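Local coordinates for beta-hexosaminidase (Neisseria gonorrhoeae, PDB 6JTJ), which probably cleaves the terminal beta-1,4-linked N-acetylglucosamine from peptide-linked peptidoglycan fragments during cell-wall recycling, as a family 3 glycoside hydrolase, at residues L154-I159 against E360-V365; H215-G220 against P227-S232; P263-K268 against E274-Q279. All coordinates share one frame; numbering follows the deposited sequence.

Interaction 1 of 3, residues L154-I159 against E360-V365; sequences LSACGI and EAVQAV
A small apolar contact between Ala156, Ser155 and Val362 brings helix 359-367, near the end of the chain, against the end of helix 136-155 and the turn that follows it. It lies on the periphery of the glycoside hydrolase family 3 fold, away from the active site, yet all three touching residues are buried. Val362 does the reaching, and its two methyls divide the work. CG1, which stands anti to its own backbone N (chi1 -179°), meets the methyl CB of Ala156 at 3.6 Å. The other branch, CG2, sits more loosely over the CB of Ser155, at 4.1 Å. The valine thus straddles two consecutive residues, whose small side chains are consistent with the close approach, 5.5 Å between the CA atoms of Ala156 and Val362. Just beyond, Gly158, with a positive phi of 90°, makes a Schellman motif: Ile159 N reaches back to Leu154 O and Gly158 N to Ser155 O; Leu154 O also takes Cys157 N, from the opposite face of its plane. The hydroxyl of Ser155 has its partners, Gly203 O, Asn355 ND2 and Ala151 O, outside the two segments, while Thr152 and Leu357 add to the surroundings of Val362. Mostly carbon meets carbon, although Val362 CG1 also lies 3.6 Å from the backbone N of Ala156, and the junction rests mainly on shape and burial.

Interaction 2 of 3, residues H215-G220 against P227-S232; sequences HGFVEG and PEDGRS
Pro227 opens the contact by laying its ring against Val218, with CB of the proline 3.7 Å from CB of the valine; Glu219 O borders the same ring. At Glu228 the part that matters is the backbone, since its O lies beside Val218 CG1 while its CB points away from the other segment. Asp229 then turns its CB onto that same methyl, 3.6 Å from Val218 CG1, and its carboxylate comes near Phe217. A water joins the segments here, donating to Asp229 OD2 at 2.8 Å and accepting from Phe217 N. Both segments belong to the long loop that follows strand 208-212 of the barrel-like catalytic fold, and between them runs the part of the loop bearing Asp221 and the predicted acid/base residue His223. Past Gly230, Asp229 OD1 accepts from Arg231 N in an Asx turn and also from Arg231 NE, at 2.9 Å. Arg231 NH2 meets OD2 of Asp229 at 2.8 Å, so the guanidinium grips the carboxylate side-on through both syn lone pairs. Held this way, it stacks on the ring of Phe217, centres 4.2 Å apart and planes at 13°. Arg231 CD lies over the middle of the Phe217 ring, 3.7 Å from its centroid, a CH-pi contact; the bend at chi3 (-66°) then turns NE and the guanidinium back along the same face toward CG and CB. Arg231 NH1 pairs with Asp240, and Ser232 N-caps helix 233-238.

Interaction 3 of 3, residues P263-K268 against E274-Q279; sequences PQVDTK and EIWLKQ
Val265 is wedged between Ile275 and Trp276, and this is where the loop and the helix fit closely. With CG1 anti to its backbone N (chi1 175°), the valine sets that methyl 3.6 Å from CG2 of Ile275 and, at the same time, over one face of the indole. The CH-pi contact is offset, CG1 of Val265 lying 4.0 Å from the centroid of the six-membered ring of Trp276 and 28° off its normal. Val265 CB comes to 3.7 Å from CZ2 of Trp276, and Leu233 of helix 233-238 also packs on both residues. Residues 263-268 belong to the short connection from strand 261-262 to helix 274-284, whose first turns carry Ile275 and Trp276, with a wider pi-type turn at 275-279 near its start. Towards Asp266 the fit slackens: a carboxylate oxygen, OD2 of Asp266, merely borders the methyl CD1 of Ile275 at 3.8 Å, its hydrogen bond going to Ser273 OG. A water at the indole edge bridges the segments, accepting from Trp276 NE1 at 3.1 Å and donating to the backbone O atoms of Asp266 and Lys268. On the exposed flank Lys268 NZ stays 6.6 Å from Glu274 OE1, and Lys278 makes a long salt bridge to Glu274.

In the fold
Interactions 2 and 3 lie on the same side of the chain's centre, about 14 Å apart between centres, whereas interaction 1 is on the opposite side, about 39 and 40 Å from them. Along the chain interaction 1 spans the other two, which follow one another in between. Those two touch directly, Gly230 O probably accepting a hydrogen bond from Gln264 NE2, and helix 233-238 runs on from the first. Interaction 2 flanks the part of the loop with Asp221 and the probable acid/base His223, while the indole of interaction 3 is about 11 Å from the side chain of the probable nucleophile Asp294 (nearest atoms). Interaction 1 joins helix 359-367 to the end of helix 136-155.

Interaction 1 of 3, residues L154-I159 against E360-V365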
loop_
_atom_site.group_PDB
_atom_site.type_symbol
_atom_site.label_atom_id
_atom_site.label_comp_id
_atom_site.label_asym_id
_atom_site.label_seq_id
_atom_site.Cartn_x
_atom_site.Cartn_y
_atom_site.Cartn_z
ATOM N N LEU C 154 2.242 23.749 -7.826
ATOM C CA LEU C 154 1.005 23.204 -8.371
ATOM C C LEU C 154 0.049 24.322 -8.744
ATOM O O LEU C 154 -0.627 24.242 -9.767
ATOM C CB LEU C 154 0.331 22.258 -7.377
ATOM C CG LEU C 154 0.976 20.899 -7.160
ATOM C CD1 LEU C 154 0.326 20.243 -5.952
ATOM C CD2 LEU C 154 0.831 20.023 -8.391
ATOM N N SER C 155 0.009 25.363 -7.922
ATOM C CA SER C 155 -0.858 26.504 -8.184
ATOM C C SER C 155 -0.531 27.168 -9.529
ATOM O O SER C 155 -1.424 27.591 -10.248
ATOM C CB SER C 155 -0.749 27.524 -7.055
ATOM O OG SER C 155 -1.200 26.987 -5.834
ATOM N N ALA C 156 0.755 27.196 -9.875
ATOM C CA ALA C 156 1.203 27.725 -11.167
ATOM C C ALA C 156 0.637 26.972 -12.342
ATOM O O ALA C 156 0.627 27.509 -13.452
ATOM C CB ALA C 156 2.713 27.703 -11.247
ATOM N N CYS C 157 0.223 25.725 -12.123
ATOM C CA CYS C 157 -0.252 24.915 -13.205
ATOM C C CYS C 157 -1.756 24.845 -13.242
ATOM O O CYS C 157 -2.307 24.128 -14.056
ATOM C CB CYS C 157 0.345 23.527 -13.099
ATOM S SG CYS C 157 2.156 23.522 -13.225
ATOM N N GLY C 158 -2.431 25.589 -12.370
ATOM C CA GLY C 158 -3.896 25.640 -12.363
ATOM C C GLY C 158 -4.573 24.611 -11.475
ATOM O O GLY C 158 -5.768 24.367 -11.624
ATOM N N ILE C 159 -3.816 24.014 -10.557
ATOM C CA ILE C 159 -4.331 23.011 -9.634
ATOM C C ILE C 159 -4.896 23.750 -8.432
ATOM O O ILE C 159 -4.330 24.741 -8.004
ATOM C CB ILE C 159 -3.212 22.075 -9.140
ATOM C CG1 ILE C 159 -2.452 21.427 -10.319
ATOM C CG2 ILE C 159 -3.760 21.035 -8.187
ATOM C CD1 ILE C 159 -3.255 20.491 -11.176
ATOM N N GLU C 360 -1.003 34.552 -12.825
ATOM C CA GLU C 360 0.083 35.510 -13.040
ATOM C C GLU C 360 0.836 35.789 -11.737
ATOM O O GLU C 360 2.065 35.842 -11.719
ATOM C CB GLU C 360 -0.482 36.803 -13.642
ATOM C CG GLU C 360 -0.993 36.611 -15.056
ATOM C CD GLU C 360 -2.036 37.639 -15.475
ATOM O OE1 GLU C 360 -2.056 38.768 -14.918
ATOM O OE2 GLU C 360 -2.831 37.311 -16.375
ATOM N N ALA C 361 0.096 35.976 -10.642
ATOM C CA ALA C 361 0.711 36.191 -9.352
ATOM C C ALA C 361 1.678 35.047 -9.028
ATOM O O ALA C 361 2.746 35.258 -8.463
ATOM C CB ALA C 361 -0.344 36.333 -8.270
ATOM N N VAL C 362 1.285 33.823 -9.352
ATOM C CA VAL C 362 2.119 32.681 -9.033
ATOM C C VAL C 362 3.399 32.625 -9.895
ATOM O O VAL C 362 4.486 32.371 -9.374
ATOM C CB VAL C 362 1.365 31.366 -9.183
ATOM C CG1 VAL C 362 2.313 30.269 -8.799
ATOM C CG2 VAL C 362 0.132 31.305 -8.284
ATOM N N GLN C 363 3.274 32.870 -11.198
ATOM C CA GLN C 363 4.470 32.951 -12.065
ATOM C C GLN C 363 5.443 34.049 -11.561
ATOM O O GLN C 363 6.661 33.859 -11.503
ATOM C CB GLN C 363 4.084 33.200 -13.516
ATOM C CG GLN C 363 3.340 32.076 -14.301
ATOM C CD GLN C 363 3.128 32.569 -15.727
ATOM O OE1 GLN C 363 3.050 33.779 -15.929
ATOM N NE2 GLN C 363 3.101 31.672 -16.723
ATOM N N ALA C 364 4.903 35.171 -11.105
ATOM C CA ALA C 364 5.747 36.214 -10.520
ATOM C C ALA C 364 6.504 35.695 -9.278
ATOM O O ALA C 364 7.720 35.893 -9.125
ATOM C CB ALA C 364 4.899 37.444 -10.166
ATOM N N VAL C 365 5.772 35.119 -8.332
ATOM C CA VAL C 365 6.393 34.685 -7.057
ATOM C C VAL C 365 7.476 33.617 -7.308
ATOM O O VAL C 365 8.500 33.582 -6.625
ATOM C CB VAL C 365 5.360 34.280 -5.978
ATOM C CG1 VAL C 365 4.821 32.907 -6.277
ATOM C CG2 VAL C 365 5.970 34.296 -4.566
#

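Interaction 2 of 3, residues H215-G220 against P227-S232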
loop_
_atom_site.group_PDB
_atom_site.type_symbol
_atom_site.label_atom_id
_atom_site.label_comp_id
_atom_site.label_asym_id
_atom_site.label_seq_id
_atom_site.Cartn_x
_atom_site.Cartn_y
_atom_site.Cartn_z
ATOM N N HIS C 215 -5.306 5.718 10.001
ATOM C CA HIS C 215 -4.940 4.504 9.270
ATOM C C HIS C 215 -3.648 3.871 9.817
ATOM O O HIS C 215 -3.194 2.829 9.321
ATOM C CB HIS C 215 -4.729 4.888 7.799
ATOM C CG HIS C 215 -4.925 3.772 6.820
ATOM N ND1 HIS C 215 -4.256 2.568 6.908
ATOM C CD2 HIS C 215 -5.672 3.702 5.688
ATOM C CE1 HIS C 215 -4.605 1.791 5.895
ATOM N NE2 HIS C 215 -5.466 2.453 5.140
ATOM N N GLY C 216 -3.031 4.508 10.793
ATOM C CA GLY C 216 -1.701 4.112 11.208
ATOM C C GLY C 216 -1.542 2.787 11.942
ATOM O O GLY C 216 -0.443 2.250 11.997
ATOM N N PHE C 217 -2.602 2.312 12.574
ATOM C CA PHE C 217 -2.487 1.187 13.500
ATOM C C PHE C 217 -2.709 -0.166 12.818
ATOM O O PHE C 217 -2.133 -1.160 13.231
ATOM C CB PHE C 217 -3.447 1.338 14.686
ATOM C CG PHE C 217 -3.226 0.315 15.778
ATOM C CD1 PHE C 217 -2.248 0.513 16.743
ATOM C CD2 PHE C 217 -3.978 -0.849 15.829
ATOM C CE1 PHE C 217 -2.045 -0.416 17.774
ATOM C CE2 PHE C 217 -3.785 -1.779 16.841
ATOM C CZ PHE C 217 -2.809 -1.561 17.820
ATOM N N VAL C 218 -3.537 -0.199 11.779
ATOM C CA VAL C 218 -3.767 -1.438 11.047
ATOM C C VAL C 218 -2.543 -1.829 10.232
ATOM O O VAL C 218 -1.620 -1.041 10.058
ATOM C CB VAL C 218 -4.930 -1.349 10.065
ATOM C CG1 VAL C 218 -6.204 -1.047 10.803
ATOM C CG2 VAL C 218 -4.659 -0.301 8.977
ATOM N N GLU C 219 -2.480 -3.101 9.872
ATOM C CA GLU C 219 -1.447 -3.576 8.972
ATOM C C GLU C 219 -2.026 -3.400 7.599
ATOM O O GLU C 219 -3.229 -3.529 7.415
ATOM C CB GLU C 219 -1.063 -5.013 9.260
ATOM C CG GLU C 219 -0.192 -5.182 10.504
ATOM C CD GLU C 219 0.072 -6.663 10.797
ATOM O OE1 GLU C 219 -0.843 -7.333 11.302
ATOM O OE2 GLU C 219 1.184 -7.158 10.530
ATOM N N GLY C 220 -1.179 -3.067 6.649
ATOM C CA GLY C 220 -1.643 -2.807 5.300
ATOM C C GLY C 220 -0.477 -2.962 4.347
ATOM O O GLY C 220 0.357 -2.066 4.209
ATOM N N PRO C 227 -8.764 -3.703 6.108
ATOM C CA PRO C 227 -8.161 -3.972 7.402
ATOM C C PRO C 227 -9.086 -3.673 8.566
ATOM O O PRO C 227 -10.051 -2.921 8.432
ATOM C CB PRO C 227 -6.946 -3.031 7.429
ATOM C CG PRO C 227 -6.770 -2.550 6.022
ATOM C CD PRO C 227 -8.151 -2.537 5.463
ATOM N N GLU C 228 -8.762 -4.242 9.717
ATOM C CA GLU C 228 -9.563 -4.089 10.923
ATOM C C GLU C 228 -8.735 -3.522 12.062
ATOM O O GLU C 228 -7.680 -4.060 12.394
ATOM C CB GLU C 228 -10.123 -5.446 11.318
ATOM C CG GLU C 228 -11.450 -5.374 12.021
ATOM C CD GLU C 228 -11.987 -6.773 12.312
ATOM O OE1 GLU C 228 -12.452 -7.418 11.347
ATOM O OE2 GLU C 228 -11.900 -7.245 13.482
ATOM N N ASP C 229 -9.215 -2.435 12.660
ATOM C CA ASP C 229 -8.556 -1.793 13.803
ATOM C C ASP C 229 -9.447 -2.077 14.998
ATOM O O ASP C 229 -10.516 -1.513 15.120
ATOM C CB ASP C 229 -8.420 -0.271 13.549
ATOM C CG ASP C 229 -7.620 0.474 14.633
ATOM O OD1 ASP C 229 -7.631 0.060 15.808
ATOM O OD2 ASP C 229 -6.992 1.520 14.310
ATOM N N GLY C 230 -8.976 -2.934 15.895
ATOM C CA GLY C 230 -9.785 -3.420 17.005
ATOM C C GLY C 230 -9.850 -2.517 18.223
ATOM O O GLY C 230 -10.423 -2.901 19.239
ATOM N N ARG C 231 -9.275 -1.324 18.151
ATOM C CA ARG C 231 -9.178 -0.480 19.332
ATOM C C ARG C 231 -10.473 0.227 19.658
ATOM O O ARG C 231 -11.393 0.321 18.839
ATOM C CB ARG C 231 -8.067 0.546 19.158
ATOM C CG ARG C 231 -6.682 -0.068 19.002
ATOM C CD ARG C 231 -5.640 1.017 18.755
ATOM N NE ARG C 231 -5.855 1.665 17.469
ATOM C CZ ARG C 231 -5.357 2.845 17.115
ATOM N NH1 ARG C 231 -4.574 3.540 17.936
ATOM N NH2 ARG C 231 -5.638 3.331 15.918
ATOM N N SER C 232 -10.528 0.751 20.874
ATOM C CA SER C 232 -11.700 1.453 21.360
ATOM C C SER C 232 -11.628 2.900 20.929
ATOM O O SER C 232 -10.553 3.426 20.648
ATOM C CB SER C 232 -11.755 1.388 22.896
ATOM O OG SER C 232 -10.786 2.247 23.480
HETATM O O HOH W 1 -5.501 2.356 12.094
#

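Interaction 3 of 3, residues P263-K268 against E274-Q279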
loop_
_atom_site.group_PDB
_atom_site.type_symbol
_atom_site.label_atom_id
_atom_site.label_comp_id
_atom_site.label_asym_id
_atom_site.label_seq_id
_atom_site.Cartn_x
_atom_site.Cartn_y
_atom_site.Cartn_z
ATOM N N PRO C 263 -14.350 -2.054 14.561
ATOM C CA PRO C 263 -15.544 -2.765 15.064
ATOM C C PRO C 263 -16.085 -2.308 16.402
ATOM O O PRO C 263 -17.286 -2.371 16.616
ATOM C CB PRO C 263 -15.091 -4.216 15.150
ATOM C CG PRO C 263 -13.964 -4.310 14.184
ATOM C CD PRO C 263 -13.247 -2.996 14.309
ATOM N N GLN C 264 -15.246 -1.809 17.290
ATOM C CA GLN C 264 -15.764 -1.290 18.555
ATOM C C GLN C 264 -16.618 -0.040 18.393
ATOM O O GLN C 264 -17.312 0.349 19.327
ATOM C CB GLN C 264 -14.627 -1.004 19.541
ATOM C CG GLN C 264 -13.989 -2.260 20.110
ATOM C CD GLN C 264 -13.235 -1.970 21.391
ATOM O OE1 GLN C 264 -13.757 -1.325 22.298
ATOM N NE2 GLN C 264 -11.982 -2.405 21.456
ATOM N N VAL C 265 -16.513 0.636 17.249
ATOM C CA VAL C 265 -17.305 1.839 17.009
ATOM C C VAL C 265 -18.400 1.550 15.994
ATOM O O VAL C 265 -19.495 2.065 16.121
ATOM C CB VAL C 265 -16.423 3.015 16.540
ATOM C CG1 VAL C 265 -17.268 4.238 16.179
ATOM C CG2 VAL C 265 -15.412 3.392 17.616
ATOM N N ASP C 266 -18.079 0.794 14.951
ATOM C CA ASP C 266 -19.043 0.510 13.901
ATOM C C ASP C 266 -18.534 -0.634 13.054
ATOM O O ASP C 266 -17.325 -0.807 12.868
ATOM C CB ASP C 266 -19.293 1.755 13.010
ATOM C CG ASP C 266 -20.528 1.618 12.129
ATOM O OD1 ASP C 266 -21.156 0.549 12.119
ATOM O OD2 ASP C 266 -20.887 2.577 11.426
ATOM N N THR C 267 -19.473 -1.422 12.546
ATOM C CA THR C 267 -19.150 -2.584 11.724
ATOM C C THR C 267 -18.835 -2.177 10.296
ATOM O O THR C 267 -18.340 -2.975 9.515
ATOM C CB THR C 267 -20.331 -3.566 11.680
ATOM O OG1 THR C 267 -21.485 -2.853 11.229
ATOM C CG2 THR C 267 -20.589 -4.135 13.062
ATOM N N LYS C 268 -19.159 -0.940 9.947
ATOM C CA LYS C 268 -18.900 -0.443 8.606
ATOM C C LYS C 268 -17.578 0.307 8.523
ATOM O O LYS C 268 -17.181 0.962 9.484
ATOM C CB LYS C 268 -20.022 0.488 8.183
ATOM C CG LYS C 268 -21.346 -0.239 8.028
ATOM C CD LYS C 268 -22.479 0.734 7.796
ATOM C CE LYS C 268 -23.757 -0.042 7.492
ATOM N NZ LYS C 268 -24.906 0.804 7.062
ATOM N N GLU C 274 -22.157 6.344 9.189
ATOM C CA GLU C 274 -22.832 7.509 9.781
ATOM C C GLU C 274 -22.250 7.855 11.124
ATOM O O GLU C 274 -22.123 9.020 11.478
ATOM C CB GLU C 274 -24.317 7.236 9.997
ATOM C CG GLU C 274 -25.145 7.194 8.735
ATOM C CD GLU C 274 -26.640 7.132 9.031
ATOM O OE1 GLU C 274 -27.049 6.336 9.910
ATOM O OE2 GLU C 274 -27.409 7.878 8.393
ATOM N N ILE C 275 -21.913 6.829 11.890
ATOM C CA ILE C 275 -21.344 7.036 13.212
ATOM C C ILE C 275 -20.026 7.823 13.083
ATOM O O ILE C 275 -19.862 8.876 13.704
ATOM C CB ILE C 275 -21.162 5.690 13.952
ATOM C CG1 ILE C 275 -22.544 5.083 14.279
ATOM C CG2 ILE C 275 -20.367 5.884 15.233
ATOM C CD1 ILE C 275 -22.529 3.613 14.636
ATOM N N TRP C 276 -19.116 7.336 12.246
ATOM C CA TRP C 276 -17.832 8.021 12.076
ATOM C C TRP C 276 -18.007 9.419 11.494
ATOM O O TRP C 276 -17.419 10.376 11.986
ATOM C CB TRP C 276 -16.853 7.197 11.218
ATOM C CG TRP C 276 -16.171 6.139 11.984
ATOM C CD1 TRP C 276 -16.280 4.794 11.805
ATOM C CD2 TRP C 276 -15.259 6.328 13.061
ATOM N NE1 TRP C 276 -15.495 4.127 12.711
ATOM C CE2 TRP C 276 -14.878 5.051 13.511
ATOM C CE3 TRP C 276 -14.742 7.456 13.707
ATOM C CZ2 TRP C 276 -13.972 4.866 14.566
ATOM C CZ3 TRP C 276 -13.879 7.280 14.773
ATOM C CH2 TRP C 276 -13.478 5.992 15.179
ATOM N N LEU C 277 -18.808 9.534 10.443
ATOM C CA LEU C 277 -18.855 10.757 9.668
ATOM C C LEU C 277 -19.829 11.806 10.220
ATOM O O LEU C 277 -19.509 12.992 10.210
ATOM C CB LEU C 277 -19.174 10.441 8.204
ATOM C CG LEU C 277 -18.242 9.433 7.526
ATOM C CD1 LEU C 277 -18.658 9.227 6.080
ATOM C CD2 LEU C 277 -16.782 9.875 7.599
ATOM N N LYS C 278 -20.993 11.390 10.705
ATOM C CA LYS C 278 -21.971 12.361 11.190
ATOM C C LYS C 278 -21.832 12.570 12.673
ATOM O O LYS C 278 -21.685 13.686 13.144
ATOM C CB LYS C 278 -23.394 11.927 10.842
ATOM C CG LYS C 278 -23.651 11.970 9.349
ATOM C CD LYS C 278 -25.093 11.647 9.010
ATOM C CE LYS C 278 -25.301 11.796 7.519
ATOM N NZ LYS C 278 -26.574 11.179 7.084
ATOM N N GLN C 279 -21.863 11.485 13.415
ATOM C CA GLN C 279 -21.875 11.582 14.849
ATOM C C GLN C 279 -20.507 12.056 15.373
ATOM O O GLN C 279 -20.441 12.969 16.207
ATOM C CB GLN C 279 -22.350 10.228 15.420
ATOM C CG GLN C 279 -22.357 10.051 16.925
ATOM C CD GLN C 279 -22.807 8.656 17.349
ATOM O OE1 GLN C 279 -23.515 7.959 16.611
ATOM N NE2 GLN C 279 -22.383 8.240 18.538
HETATM O O HOH W 2 -15.674 1.191 11.708
#